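PDB 3MWB: prephenate dehydratase from Arthrobacter aurescens, which probably catalyses the conversion of prephenate to phenylpyruvate, with loss of water and carbon dioxide, in phenylalanine biosynthesis, and binds L-phenylalanine in its ACT domain. Local coordinates for residues A[21-26]-A[54-59]; A[25-30]-A[82-87]; A[61-66]-A[90-95]; A[194-199]-A[294-299]; A[253-258]-A[277-282]. All blocks are in the same frame, centred on the assembly; numbering follows the deposited sequence.

Interaction 1 of 5, residues A[21-26]-A[54-59]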
# COMPACT_ATOMS: atom_id res chain seq x y z
N ALA A 21 -39.81 0.20 19.55
CA ALA A 21 -40.21 1.40 18.79
C ALA A 21 -39.65 1.38 17.37
O ALA A 21 -40.34 1.75 16.44
CB ALA A 21 -39.79 2.68 19.53
N ALA A 22 -38.41 0.91 17.23
CA ALA A 22 -37.73 0.79 15.94
C ALA A 22 -38.30 -0.31 15.04
O ALA A 22 -38.49 -0.10 13.85
CB ALA A 22 -36.24 0.57 16.15
N LEU A 23 -38.55 -1.48 15.62
CA LEU A 23 -39.25 -2.55 14.90
C LEU A 23 -40.59 -2.05 14.40
O LEU A 23 -41.01 -2.37 13.28
CB LEU A 23 -39.48 -3.75 15.82
CG LEU A 23 -40.16 -4.99 15.22
CD1 LEU A 23 -39.50 -5.42 13.89
CD2 LEU A 23 -40.16 -6.13 16.24
N MSE A 24 -41.25 -1.26 15.24
CA MSE A 24 -42.59 -0.74 14.95
C MSE A 24 -42.66 0.11 13.68
O MSE A 24 -43.74 0.28 13.10
CB MSE A 24 -43.12 0.07 16.15
CG MSE A 24 -43.70 -0.79 17.25
SE MSE A 24 -45.11 -1.93 16.56
CE MSE A 24 -44.14 -2.67 15.06
N GLN A 25 -41.51 0.63 13.25
CA GLN A 25 -41.40 1.49 12.06
C GLN A 25 -41.24 0.70 10.75
O GLN A 25 -41.42 1.24 9.67
CB GLN A 25 -40.26 2.52 12.20
CG GLN A 25 -38.90 2.10 11.62
CD GLN A 25 -37.93 3.26 11.43
OE1 GLN A 25 -37.85 4.17 12.25
NE2 GLN A 25 -37.17 3.22 10.34
N VAL A 26 -40.87 -0.58 10.86
CA VAL A 26 -40.70 -1.44 9.67
C VAL A 26 -42.06 -1.76 9.05
O VAL A 26 -42.97 -2.15 9.78
CB VAL A 26 -39.99 -2.77 10.02
CG1 VAL A 26 -39.67 -3.57 8.75
CG2 VAL A 26 -38.73 -2.51 10.83
N ALA A 54 -37.24 -12.74 11.26
CA ALA A 54 -36.17 -11.77 11.35
C ALA A 54 -36.07 -11.26 12.77
O ALA A 54 -37.04 -11.33 13.53
CB ALA A 54 -36.43 -10.62 10.38
N ALA A 55 -34.90 -10.74 13.13
CA ALA A 55 -34.67 -10.23 14.47
C ALA A 55 -34.18 -8.79 14.37
O ALA A 55 -33.30 -8.50 13.58
CB ALA A 55 -33.62 -11.07 15.18
N MSE A 56 -34.78 -7.89 15.15
CA MSE A 56 -34.41 -6.49 15.16
C MSE A 56 -33.49 -6.19 16.34
O MSE A 56 -33.90 -6.27 17.51
CB MSE A 56 -35.65 -5.60 15.23
CG MSE A 56 -35.35 -4.10 15.09
SE MSE A 56 -34.68 -3.60 13.29
CE MSE A 56 -36.31 -3.58 12.22
N VAL A 57 -32.24 -5.86 16.03
CA VAL A 57 -31.23 -5.67 17.06
C VAL A 57 -30.44 -4.40 16.83
O VAL A 57 -30.25 -4.00 15.68
CB VAL A 57 -30.29 -6.91 17.16
CG1 VAL A 57 -31.08 -8.16 17.59
CG2 VAL A 57 -29.55 -7.18 15.83
N PRO A 58 -29.97 -3.75 17.92
CA PRO A 58 -29.23 -2.50 17.74
C PRO A 58 -27.80 -2.77 17.32
O PRO A 58 -27.23 -3.81 17.67
CB PRO A 58 -29.25 -1.89 19.15
CG PRO A 58 -29.26 -3.07 20.07
CD PRO A 58 -29.97 -4.20 19.33
N ILE A 59 -27.21 -1.84 16.58
CA ILE A 59 -25.82 -1.99 16.15
C ILE A 59 -24.97 -0.75 16.39
O ILE A 59 -23.75 -0.83 16.31
CB ILE A 59 -25.69 -2.46 14.67
CG1 ILE A 59 -24.25 -2.97 14.42
CG2 ILE A 59 -26.15 -1.35 13.70
CD1 ILE A 59 -23.98 -3.75 13.14
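Met-56, present as selenomethionine, reaches out from strand 54-60 toward helix 18-23 and the turn that follows it, where it meets Leu-23 and lies close to Ala-22 and Val-26. Its first torsion (chi1 -174°) sets CG anti to the backbone N, and bends at chi2 and chi3 fold the chain over so that the terminal methyl CE faces the helix and turn. The Leu-23 side chain crosses that of Met-56 at a slant: its CD1 branch rests 4.0 Å from Met-56 CE and 4.1 Å from Met-56 CB, so one methyl bridges the root and the tip of the folded chain. Val-26 runs past Met-56 in the opposite direction and presents its CG2 branch to the same methyl, but the modelled separation there is too short for two carbons and the exact placing is doubtful. Ala-22 adds its carbonyl, with O 4.4 Å from Met-56 CE. A type I turn from Leu-23 to Val-26, closed by Val-26 N to Leu-23 O at 3.0 Å, brings the valine round to the side that looks at the sheet. Tyr-9 and Phe-11 of strand 8-12 also pack on Leu-23, and Leu-186 of strand 181-188 on Met-56. No hydrogen bond joins the two segments; the helix and the following turn are held against the sheet by apolar packing, with the buried methyl CE of Met-56 set against Leu-23 CD1.

Interaction 2 of 5, residues A[25-30]-A[82-87]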
# COMPACT_ATOMS: atom_id res chain seq x y z
N GLN A 25 -41.51 0.63 13.25
CA GLN A 25 -41.40 1.49 12.06
C GLN A 25 -41.24 0.70 10.75
O GLN A 25 -41.42 1.24 9.67
CB GLN A 25 -40.26 2.52 12.20
CG GLN A 25 -38.90 2.10 11.62
CD GLN A 25 -37.93 3.26 11.43
OE1 GLN A 25 -37.85 4.17 12.25
NE2 GLN A 25 -37.17 3.22 10.34
N VAL A 26 -40.87 -0.58 10.86
CA VAL A 26 -40.70 -1.44 9.67
C VAL A 26 -42.06 -1.76 9.05
O VAL A 26 -42.97 -2.15 9.78
CB VAL A 26 -39.99 -2.77 10.02
CG1 VAL A 26 -39.67 -3.57 8.75
CG2 VAL A 26 -38.73 -2.51 10.83
N PRO A 27 -42.21 -1.59 7.72
CA PRO A 27 -43.54 -1.81 7.09
C PRO A 27 -44.14 -3.18 7.43
O PRO A 27 -43.42 -4.17 7.43
CB PRO A 27 -43.24 -1.73 5.59
CG PRO A 27 -42.01 -0.87 5.50
CD PRO A 27 -41.20 -1.14 6.74
N GLY A 28 -45.44 -3.21 7.74
CA GLY A 28 -46.14 -4.45 8.11
C GLY A 28 -45.94 -4.94 9.54
O GLY A 28 -46.64 -5.86 9.98
N ALA A 29 -45.01 -4.34 10.28
CA ALA A 29 -44.64 -4.86 11.60
C ALA A 29 -45.67 -4.59 12.70
O ALA A 29 -45.82 -5.41 13.61
CB ALA A 29 -43.26 -4.36 12.03
N ALA A 30 -46.36 -3.46 12.61
CA ALA A 30 -47.40 -3.09 13.58
C ALA A 30 -48.52 -4.13 13.69
O ALA A 30 -49.19 -4.23 14.72
CB ALA A 30 -47.98 -1.71 13.26
N ILE A 82 -28.28 -9.36 7.10
CA ILE A 82 -28.99 -8.11 7.29
C ILE A 82 -29.84 -7.83 6.05
O ILE A 82 -29.32 -7.75 4.94
CB ILE A 82 -27.99 -6.95 7.51
CG1 ILE A 82 -27.18 -7.21 8.78
CG2 ILE A 82 -28.74 -5.60 7.57
CD1 ILE A 82 -25.88 -6.33 8.92
N ILE A 83 -31.14 -7.68 6.24
CA ILE A 83 -32.06 -7.37 5.14
C ILE A 83 -32.55 -5.91 5.15
O ILE A 83 -33.09 -5.42 4.16
CB ILE A 83 -33.26 -8.33 5.14
CG1 ILE A 83 -34.13 -8.12 6.39
CG2 ILE A 83 -32.76 -9.78 5.08
CD1 ILE A 83 -35.41 -9.05 6.43
N ARG A 84 -32.35 -5.22 6.28
CA ARG A 84 -32.80 -3.85 6.47
C ARG A 84 -32.01 -3.20 7.57
O ARG A 84 -31.62 -3.86 8.54
CB ARG A 84 -34.27 -3.79 6.84
CG ARG A 84 -34.80 -2.37 7.04
CD ARG A 84 -36.25 -2.38 7.49
NE ARG A 84 -37.12 -2.82 6.41
CZ ARG A 84 -37.70 -2.00 5.54
NH1 ARG A 84 -37.52 -0.69 5.63
NH2 ARG A 84 -38.47 -2.50 4.59
N GLU A 85 -31.78 -1.90 7.43
CA GLU A 85 -31.22 -1.14 8.52
C GLU A 85 -32.20 -0.00 8.83
O GLU A 85 -32.96 0.40 7.96
CB GLU A 85 -29.80 -0.64 8.16
CG GLU A 85 -29.73 0.42 7.08
CD GLU A 85 -28.40 1.20 7.11
OE1 GLU A 85 -27.47 0.81 7.85
OE2 GLU A 85 -28.28 2.18 6.36
N ALA A 86 -32.20 0.46 10.07
CA ALA A 86 -33.01 1.60 10.49
C ALA A 86 -32.19 2.59 11.31
O ALA A 86 -31.36 2.21 12.14
CB ALA A 86 -34.20 1.14 11.28
N LEU A 87 -32.44 3.88 11.07
CA LEU A 87 -31.81 4.92 11.85
C LEU A 87 -32.93 5.68 12.53
O LEU A 87 -33.64 6.46 11.87
CB LEU A 87 -31.01 5.86 10.95
CG LEU A 87 -29.58 5.44 10.62
CD1 LEU A 87 -29.04 6.28 9.45
CD2 LEU A 87 -28.68 5.57 11.84
O HOH W 1 -34.42 4.41 9.25
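The loop that leaves helix 18-23 for strand 33-37 leans here on strand 81-89, an outermost strand, within this chain, of the five-stranded mixed sheet, and Arg-84 of that strand makes most of the contact. Arg-84 comes from the opposite direction to Val-26 and Pro-27, its CG anti to the backbone N (chi1 180°) and its chain straight until a bend at chi3 turns the guanidinium. Pro-27 CD sits over one face of that flat group, displaced toward the rim, 3.7 Å from Arg-84 NH2 and 3.8 Å from Arg-84 CZ. Val-26 CG1 lies over the same face, 3.5 Å from Arg-84 NE. A lysine in place of Arg-84 would probably lose the flat surface on which the proline CD rests and leave the Val-26 methyl less well packed. Gln-25 is modelled in two conformers, so its contacts are less certain; in one of them NE2 of Gln-25 lies 3.7 Å from Ala-86 CB, and a water accepts from Gln-25 NE2 at 3.2 Å and from Leu-87 N at 2.7 Å. Pro-27 occupies the second position of a type II turn from Val-26 to Ala-29, closed by Ala-29 N to Val-26 O at 3.0 Å. The segments share no direct hydrogen bond: Arg-84 serves the loop through its aliphatic stem and guanidinium face, and the water-mediated link from Gln-25 is made in one of its two conformers.

Interaction 3 of 5, residues A[61-66]-A[90-95]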
# COMPACT_ATOMS: atom_id res chain seq x y z
N ASN A 61 -25.19 3.05 19.00
CA ASN A 61 -25.78 4.12 19.81
C ASN A 61 -27.10 3.72 20.43
O ASN A 61 -28.09 4.46 20.34
CB ASN A 61 -25.97 5.40 18.98
CG ASN A 61 -24.66 6.02 18.51
OD1 ASN A 61 -23.59 5.72 19.04
ND2 ASN A 61 -24.74 6.89 17.49
N SER A 62 -27.11 2.54 21.06
CA SER A 62 -28.30 1.96 21.67
C SER A 62 -28.50 2.52 23.08
O SER A 62 -27.60 2.46 23.93
CB SER A 62 -28.19 0.44 21.74
OG SER A 62 -29.28 -0.10 22.46
N VAL A 63 -29.70 3.04 23.32
CA VAL A 63 -30.06 3.61 24.61
C VAL A 63 -30.24 2.49 25.64
O VAL A 63 -30.24 2.74 26.84
CB VAL A 63 -31.36 4.44 24.47
CG1 VAL A 63 -32.01 4.67 25.80
CG2 VAL A 63 -31.04 5.74 23.80
N GLU A 64 -30.36 1.26 25.13
CA GLU A 64 -30.73 0.10 25.93
C GLU A 64 -29.56 -0.87 26.09
O GLU A 64 -29.69 -1.91 26.74
CB GLU A 64 -31.89 -0.64 25.26
CG GLU A 64 -33.13 0.23 24.92
CD GLU A 64 -33.93 0.73 26.14
OE1 GLU A 64 -33.57 0.45 27.31
OE2 GLU A 64 -34.94 1.43 25.92
N GLY A 65 -28.42 -0.54 25.50
CA GLY A 65 -27.32 -1.50 25.39
C GLY A 65 -27.56 -2.49 24.25
O GLY A 65 -28.36 -2.23 23.34
N GLY A 66 -26.86 -3.61 24.28
CA GLY A 66 -26.98 -4.61 23.23
C GLY A 66 -26.02 -4.53 22.04
O GLY A 66 -25.91 -5.50 21.30
N ILE A 90 -33.72 9.55 18.59
CA ILE A 90 -33.93 9.26 19.99
C ILE A 90 -34.59 10.49 20.64
O ILE A 90 -34.07 11.60 20.54
CB ILE A 90 -32.60 8.93 20.71
CG1 ILE A 90 -31.94 7.68 20.11
CG2 ILE A 90 -32.83 8.74 22.22
CD1 ILE A 90 -30.45 7.54 20.43
N THR A 91 -35.72 10.26 21.29
CA THR A 91 -36.44 11.28 22.03
C THR A 91 -36.69 10.73 23.44
O THR A 91 -37.19 9.61 23.58
CB THR A 91 -37.78 11.59 21.33
OG1 THR A 91 -37.50 12.13 20.03
CG2 THR A 91 -38.61 12.59 22.11
N PHE A 92 -36.35 11.50 24.46
CA PHE A 92 -36.54 11.01 25.82
C PHE A 92 -37.70 11.73 26.50
O PHE A 92 -37.85 12.94 26.37
CB PHE A 92 -35.28 11.22 26.66
CG PHE A 92 -34.12 10.36 26.27
CD1 PHE A 92 -34.11 9.00 26.58
CD2 PHE A 92 -33.02 10.92 25.62
CE1 PHE A 92 -33.01 8.20 26.22
CE2 PHE A 92 -31.91 10.12 25.28
CZ PHE A 92 -31.91 8.77 25.58
N VAL A 93 -38.52 10.99 27.24
CA VAL A 93 -39.54 11.57 28.08
C VAL A 93 -39.26 11.23 29.54
O VAL A 93 -38.70 10.17 29.86
CB VAL A 93 -40.98 11.15 27.69
CG1 VAL A 93 -41.33 11.62 26.28
CG2 VAL A 93 -41.18 9.66 27.82
N LEU A 94 -39.66 12.15 30.42
CA LEU A 94 -39.62 11.94 31.86
C LEU A 94 -41.02 11.55 32.31
O LEU A 94 -42.00 12.25 32.02
CB LEU A 94 -39.14 13.20 32.61
CG LEU A 94 -39.09 13.05 34.15
CD1 LEU A 94 -37.88 12.22 34.59
CD2 LEU A 94 -39.08 14.41 34.83
N VAL A 95 -41.10 10.44 33.03
CA VAL A 95 -42.37 9.77 33.26
C VAL A 95 -42.57 9.51 34.76
O VAL A 95 -41.60 9.31 35.50
CB VAL A 95 -42.45 8.48 32.35
CG1 VAL A 95 -42.14 7.20 33.11
CG2 VAL A 95 -43.75 8.40 31.62
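Val-63 points from its loop toward Ile-90 and Phe-92, and its two methyls divide the work. From CB the first branch, CG1, stands anti to the backbone N (chi1 162°) and comes up in the plane of the Phe-92 ring, at its edge, 3.7 Å from Phe-92 CE1. The second branch, CG2, is anti to the carbonyl carbon and is shared: it lies 3.6 Å from Phe-92 CZ, approaching the ring obliquely, and 3.8 Å from Ile-90 CG2. Ile-90 CD1 closes on the same methyl at 3.9 Å and also lies 3.9 Å from Asn-61 O. Ile-90 CG2 in turn sits over one face of the Phe-92 ring, toward its rim, so isoleucine and phenylalanine form a joint surface for the valine. Replacing Val-63 by an alanine would probably open a gap beside Phe-92 CE1 and CZ and take from the Ile-90 methyls their contact with CG2. Ser-62 shapes the loop that presents the valine: its OG accepts from Glu-64 N at 3.2 Å in an ST turn. Phe-92 is packed from elsewhere too, meeting the ring of Phe-18, while Ala-114 of helix 112-115 touches both Val-63 and Phe-92. The contact sits where the chain passes from strand 81-89 of one sheet to strand 93-96 of the other, consistent with the two-lobed periplasmic-binding-protein-like fold of prephenate dehydratase domains, whose lobes are joined by crossing segments.

Interaction 4 of 5, residues A[194-199]-A[294-299]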
# COMPACT_ATOMS: atom_id res chain seq x y z
N PRO A 194 -31.54 -8.96 -1.91
CA PRO A 194 -32.60 -8.09 -2.40
C PRO A 194 -32.10 -7.32 -3.63
O PRO A 194 -30.88 -7.26 -3.87
CB PRO A 194 -32.81 -7.14 -1.24
CG PRO A 194 -31.49 -7.00 -0.64
CD PRO A 194 -30.84 -8.38 -0.75
N GLU A 195 -33.02 -6.74 -4.39
CA GLU A 195 -32.67 -5.98 -5.58
C GLU A 195 -31.79 -4.78 -5.22
O GLU A 195 -32.05 -4.09 -4.24
CB GLU A 195 -33.93 -5.56 -6.32
CG GLU A 195 -33.68 -4.61 -7.48
CD GLU A 195 -34.80 -4.65 -8.50
OE1 GLU A 195 -35.59 -3.67 -8.56
OE2 GLU A 195 -34.89 -5.66 -9.23
N ARG A 196 -30.72 -4.56 -5.98
CA ARG A 196 -29.85 -3.39 -5.74
C ARG A 196 -30.60 -2.09 -6.06
O ARG A 196 -31.54 -2.11 -6.83
CB ARG A 196 -28.55 -3.48 -6.54
CG ARG A 196 -28.69 -3.25 -8.03
CD ARG A 196 -27.49 -3.84 -8.72
NE ARG A 196 -27.50 -3.66 -10.18
CZ ARG A 196 -26.57 -4.14 -10.99
NH1 ARG A 196 -25.54 -4.84 -10.50
NH2 ARG A 196 -26.66 -3.92 -12.29
N THR A 197 -30.16 -0.99 -5.45
CA THR A 197 -30.85 0.32 -5.57
C THR A 197 -29.87 1.43 -5.98
O THR A 197 -30.29 2.54 -6.28
CB THR A 197 -31.45 0.79 -4.21
OG1 THR A 197 -30.38 1.02 -3.26
CG2 THR A 197 -32.46 -0.21 -3.64
N GLY A 198 -28.58 1.12 -5.95
CA GLY A 198 -27.52 2.13 -6.18
C GLY A 198 -27.21 2.93 -4.92
O GLY A 198 -26.30 3.79 -4.91
N ALA A 199 -27.99 2.68 -3.87
CA ALA A 199 -27.77 3.30 -2.58
C ALA A 199 -27.80 2.19 -1.51
O ALA A 199 -28.64 2.18 -0.62
CB ALA A 199 -28.81 4.40 -2.30
N THR A 294 -13.96 2.25 -11.98
CA THR A 294 -14.52 1.17 -11.13
C THR A 294 -15.95 0.81 -11.43
O THR A 294 -16.55 -0.02 -10.70
CB THR A 294 -14.43 1.45 -9.62
OG1 THR A 294 -15.37 2.46 -9.26
CG2 THR A 294 -13.00 1.88 -9.21
N SER A 295 -16.50 1.41 -12.48
CA SER A 295 -17.88 1.11 -12.88
C SER A 295 -18.00 -0.31 -13.42
O SER A 295 -17.01 -0.95 -13.81
CB SER A 295 -18.40 2.12 -13.91
OG SER A 295 -17.75 1.94 -15.14
N ASP A 296 -19.22 -0.82 -13.43
CA ASP A 296 -19.47 -2.13 -13.96
C ASP A 296 -18.92 -2.19 -15.39
O ASP A 296 -18.36 -3.21 -15.81
CB ASP A 296 -20.97 -2.44 -13.89
CG ASP A 296 -21.42 -2.89 -12.50
OD1 ASP A 296 -20.67 -2.75 -11.48
OD2 ASP A 296 -22.55 -3.42 -12.42
N ALA A 297 -19.05 -1.08 -16.12
CA ALA A 297 -18.60 -0.98 -17.50
C ALA A 297 -17.09 -1.12 -17.63
O ALA A 297 -16.61 -1.84 -18.50
CB ALA A 297 -19.11 0.33 -18.18
N ALA A 298 -16.35 -0.43 -16.75
CA ALA A 298 -14.89 -0.53 -16.77
C ALA A 298 -14.45 -1.98 -16.50
O ALA A 298 -13.57 -2.51 -17.19
CB ALA A 298 -14.27 0.45 -15.75
N PHE A 299 -15.08 -2.62 -15.51
CA PHE A 299 -14.77 -4.00 -15.18
C PHE A 299 -15.01 -4.91 -16.39
O PHE A 299 -14.24 -5.82 -16.64
CB PHE A 299 -15.57 -4.50 -13.96
CG PHE A 299 -14.88 -4.23 -12.66
CD1 PHE A 299 -15.03 -3.01 -12.00
CD2 PHE A 299 -14.05 -5.20 -12.10
CE1 PHE A 299 -14.37 -2.76 -10.82
CE2 PHE A 299 -13.38 -4.94 -10.89
CZ PHE A 299 -13.53 -3.73 -10.27
O HOH W 2 -23.40 -6.13 -11.74
O HOH W 3 -24.28 -3.88 -14.15
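Arg-196 and Asp-296 face each other from opposite directions in a long salt bridge, with NH1 of Arg-196 3.8 Å from OD2 of Asp-296 and their guanidinium and carboxylate planes turned 56° apart. Two waters lie between. One takes a hydrogen bond from Arg-196 NH1 at 2.8 Å, lying at the guanidinium edge in its plane, and gives one to Asp-296 OD2 at 2.9 Å; the other accepts from Arg-196 NH2 at 3.0 Å and donates to Asp-296 OD2. That carboxylate oxygen is thus met by two waters, the second doubtfully close, and they probably mediate much of the link. The arginine gets there by an extended chain from CG to NE, after a first torsion (chi1 72°) that places CG between the backbone N and the carbonyl carbon. Each polar end has a stronger partner elsewhere: Arg-196 NH1 bonds Thr-256 OG1, and Asp-296 OD1 accepts from Ser-258 N. Behind the aspartate, Ser-295 caps the helix that begins at Asp-296, its OG accepting from Ala-298 N at 3.2 Å. Thr-197 OG1 accepts from Ala-199 N at 3.0 Å in an ST turn. The pair lies at the surface, where the loop between strands 181-188 and 200-207 comes near the start of helix 296-311; helix 258-270 adjoins that start, with Phe-299 touching its Ser-258, Arg-259 and Asp-262, and Phe-299 packs on Arg-269 of the second subunit.

Interaction 5 of 5, residues A[253-258]-A[277-282]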
# COMPACT_ATOMS: atom_id res chain seq x y z
N GLY A 253 -22.23 -0.14 -1.31
CA GLY A 253 -22.38 -0.96 -2.47
C GLY A 253 -23.21 -2.19 -2.28
O GLY A 253 -23.59 -2.57 -1.16
N HIS A 254 -23.48 -2.85 -3.39
CA HIS A 254 -24.28 -4.06 -3.39
C HIS A 254 -23.41 -5.19 -3.94
O HIS A 254 -22.62 -4.98 -4.85
CB HIS A 254 -25.46 -3.85 -4.30
CG HIS A 254 -26.44 -4.97 -4.30
ND1 HIS A 254 -27.59 -4.95 -3.55
CD2 HIS A 254 -26.47 -6.13 -5.00
CE1 HIS A 254 -28.29 -6.05 -3.78
NE2 HIS A 254 -27.63 -6.78 -4.66
N ALA A 255 -23.56 -6.40 -3.38
CA ALA A 255 -22.74 -7.56 -3.76
C ALA A 255 -22.66 -7.79 -5.28
O ALA A 255 -21.64 -8.27 -5.78
CB ALA A 255 -23.22 -8.81 -3.06
N THR A 256 -23.73 -7.47 -6.01
CA THR A 256 -23.76 -7.64 -7.48
C THR A 256 -22.97 -6.58 -8.28
O THR A 256 -22.55 -6.86 -9.40
CB THR A 256 -25.17 -7.69 -8.05
OG1 THR A 256 -25.81 -6.42 -7.89
CG2 THR A 256 -25.96 -8.79 -7.36
N ASP A 257 -22.80 -5.38 -7.73
CA ASP A 257 -21.90 -4.40 -8.33
C ASP A 257 -20.55 -5.07 -8.57
O ASP A 257 -20.02 -5.73 -7.67
CB ASP A 257 -21.70 -3.21 -7.40
CG ASP A 257 -23.01 -2.49 -7.09
OD1 ASP A 257 -23.91 -2.47 -7.95
OD2 ASP A 257 -23.13 -1.96 -5.99
N SER A 258 -20.00 -4.89 -9.77
CA SER A 258 -18.79 -5.63 -10.16
C SER A 258 -17.62 -5.35 -9.21
O SER A 258 -16.88 -6.28 -8.88
CB SER A 258 -18.40 -5.31 -11.60
OG SER A 258 -19.42 -5.69 -12.51
N LEU A 277 -22.57 -10.87 5.26
CA LEU A 277 -23.72 -10.43 6.10
C LEU A 277 -24.79 -9.61 5.35
O LEU A 277 -25.62 -8.93 5.94
CB LEU A 277 -23.20 -9.67 7.33
CG LEU A 277 -22.80 -10.43 8.60
CD1 LEU A 277 -24.02 -11.13 9.18
CD2 LEU A 277 -21.71 -11.45 8.33
N GLY A 278 -24.77 -9.68 4.03
CA GLY A 278 -25.87 -9.12 3.27
C GLY A 278 -25.55 -7.80 2.62
O GLY A 278 -24.63 -7.06 3.04
N SER A 279 -26.31 -7.53 1.57
CA SER A 279 -26.38 -6.22 0.93
C SER A 279 -27.81 -5.78 1.15
O SER A 279 -28.73 -6.60 1.13
CB SER A 279 -26.08 -6.32 -0.58
OG SER A 279 -24.73 -6.70 -0.80
N TYR A 280 -27.99 -4.49 1.40
CA TYR A 280 -29.29 -3.97 1.81
C TYR A 280 -29.30 -2.46 1.62
O TYR A 280 -28.23 -1.81 1.62
CB TYR A 280 -29.63 -4.35 3.28
CG TYR A 280 -28.54 -3.98 4.23
CD1 TYR A 280 -27.45 -4.85 4.44
CD2 TYR A 280 -28.53 -2.75 4.89
CE1 TYR A 280 -26.40 -4.51 5.27
CE2 TYR A 280 -27.43 -2.40 5.76
CZ TYR A 280 -26.39 -3.30 5.93
OH TYR A 280 -25.32 -3.04 6.77
N ALA A 281 -30.50 -1.91 1.46
CA ALA A 281 -30.69 -0.47 1.23
C ALA A 281 -30.19 0.34 2.42
O ALA A 281 -30.43 -0.03 3.58
CB ALA A 281 -32.18 -0.16 0.96
N ARG A 282 -29.49 1.44 2.13
CA ARG A 282 -29.12 2.43 3.15
C ARG A 282 -30.36 3.14 3.67
O ARG A 282 -31.19 3.61 2.87
CB ARG A 282 -28.13 3.48 2.61
CG ARG A 282 -26.77 2.89 2.12
CD ARG A 282 -25.73 3.96 1.69
NE ARG A 282 -25.68 5.14 2.55
CZ ARG A 282 -24.65 5.50 3.32
NH1 ARG A 282 -23.53 4.79 3.36
NH2 ARG A 282 -24.75 6.60 4.07
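One hydrogen bond ties Ser-279 to the loop of 253-258: Ala-255 N donates to Ser-279 OG at 2.8 Å, with an angle of 150° at the hydrogen. The serine hydroxyl also forms a hydrogen bond with Thr-202 OG1, so this buried oxygen joins the loop to the neighbouring strand 200-207. Its first torsion (chi1 -66°) turns OG to the Ala-255 N-H while CB stays over the imidazole of His-254. Within the loop, a type I turn from His-254 to Asp-257 is closed by Asp-257 N to His-254 O at 2.9 Å. Asp-257 OD2 returns to His-254 N at 2.8 Å, met from above the carboxylate plane, 42° out of it, which helps hold the turn shut.

The apolar part is a CH-pi contact. Ser-279 CB stands over one face of the His-254 imidazole, 3.9 Å from the ring centroid and displaced toward the rim, so that the ring atom nearest Ser-279 CB is ND1, at 3.6 Å. The trans first torsion of His-254 turns a face of the ring to Ser-279 CB.

Strand 275-281 is an edge strand, within this chain, of the four-stranded antiparallel sheet of the ACT domain, next to strand 200-207. The loop of 253-258 follows strand 245-252, on the other side of 200-207, and leads into helix 258-270. Leu-193 packs on His-254 and Ala-255 from the same chain, and Leu-310 of the second subunit reaches Ala-255.

Overall arrangement
Interactions 1, 2 and 3 all lie in the prephenate dehydratase region. Interactions 1 and 2 have centres about 6 Å apart, share Gln-25 and Val-26, and lean on strands 54-60 and 81-89 of one sheet. Interaction 3, centred about 14 Å from interaction 1, opens after interaction 1 has closed but interleaves with interaction 2, and leads into the second sheet. Interactions 4 and 5, centres about 9 Å apart, lie round the ACT sheet and the start of helix 296-311, where both touch the second subunit; both segments of interaction 5 fall between 194-199 and 294-299. Interaction 2 meets interaction 5 where Ile-82 probably bonds Leu-277, so the dehydratase and ACT sheets adjoin edge strand to edge strand.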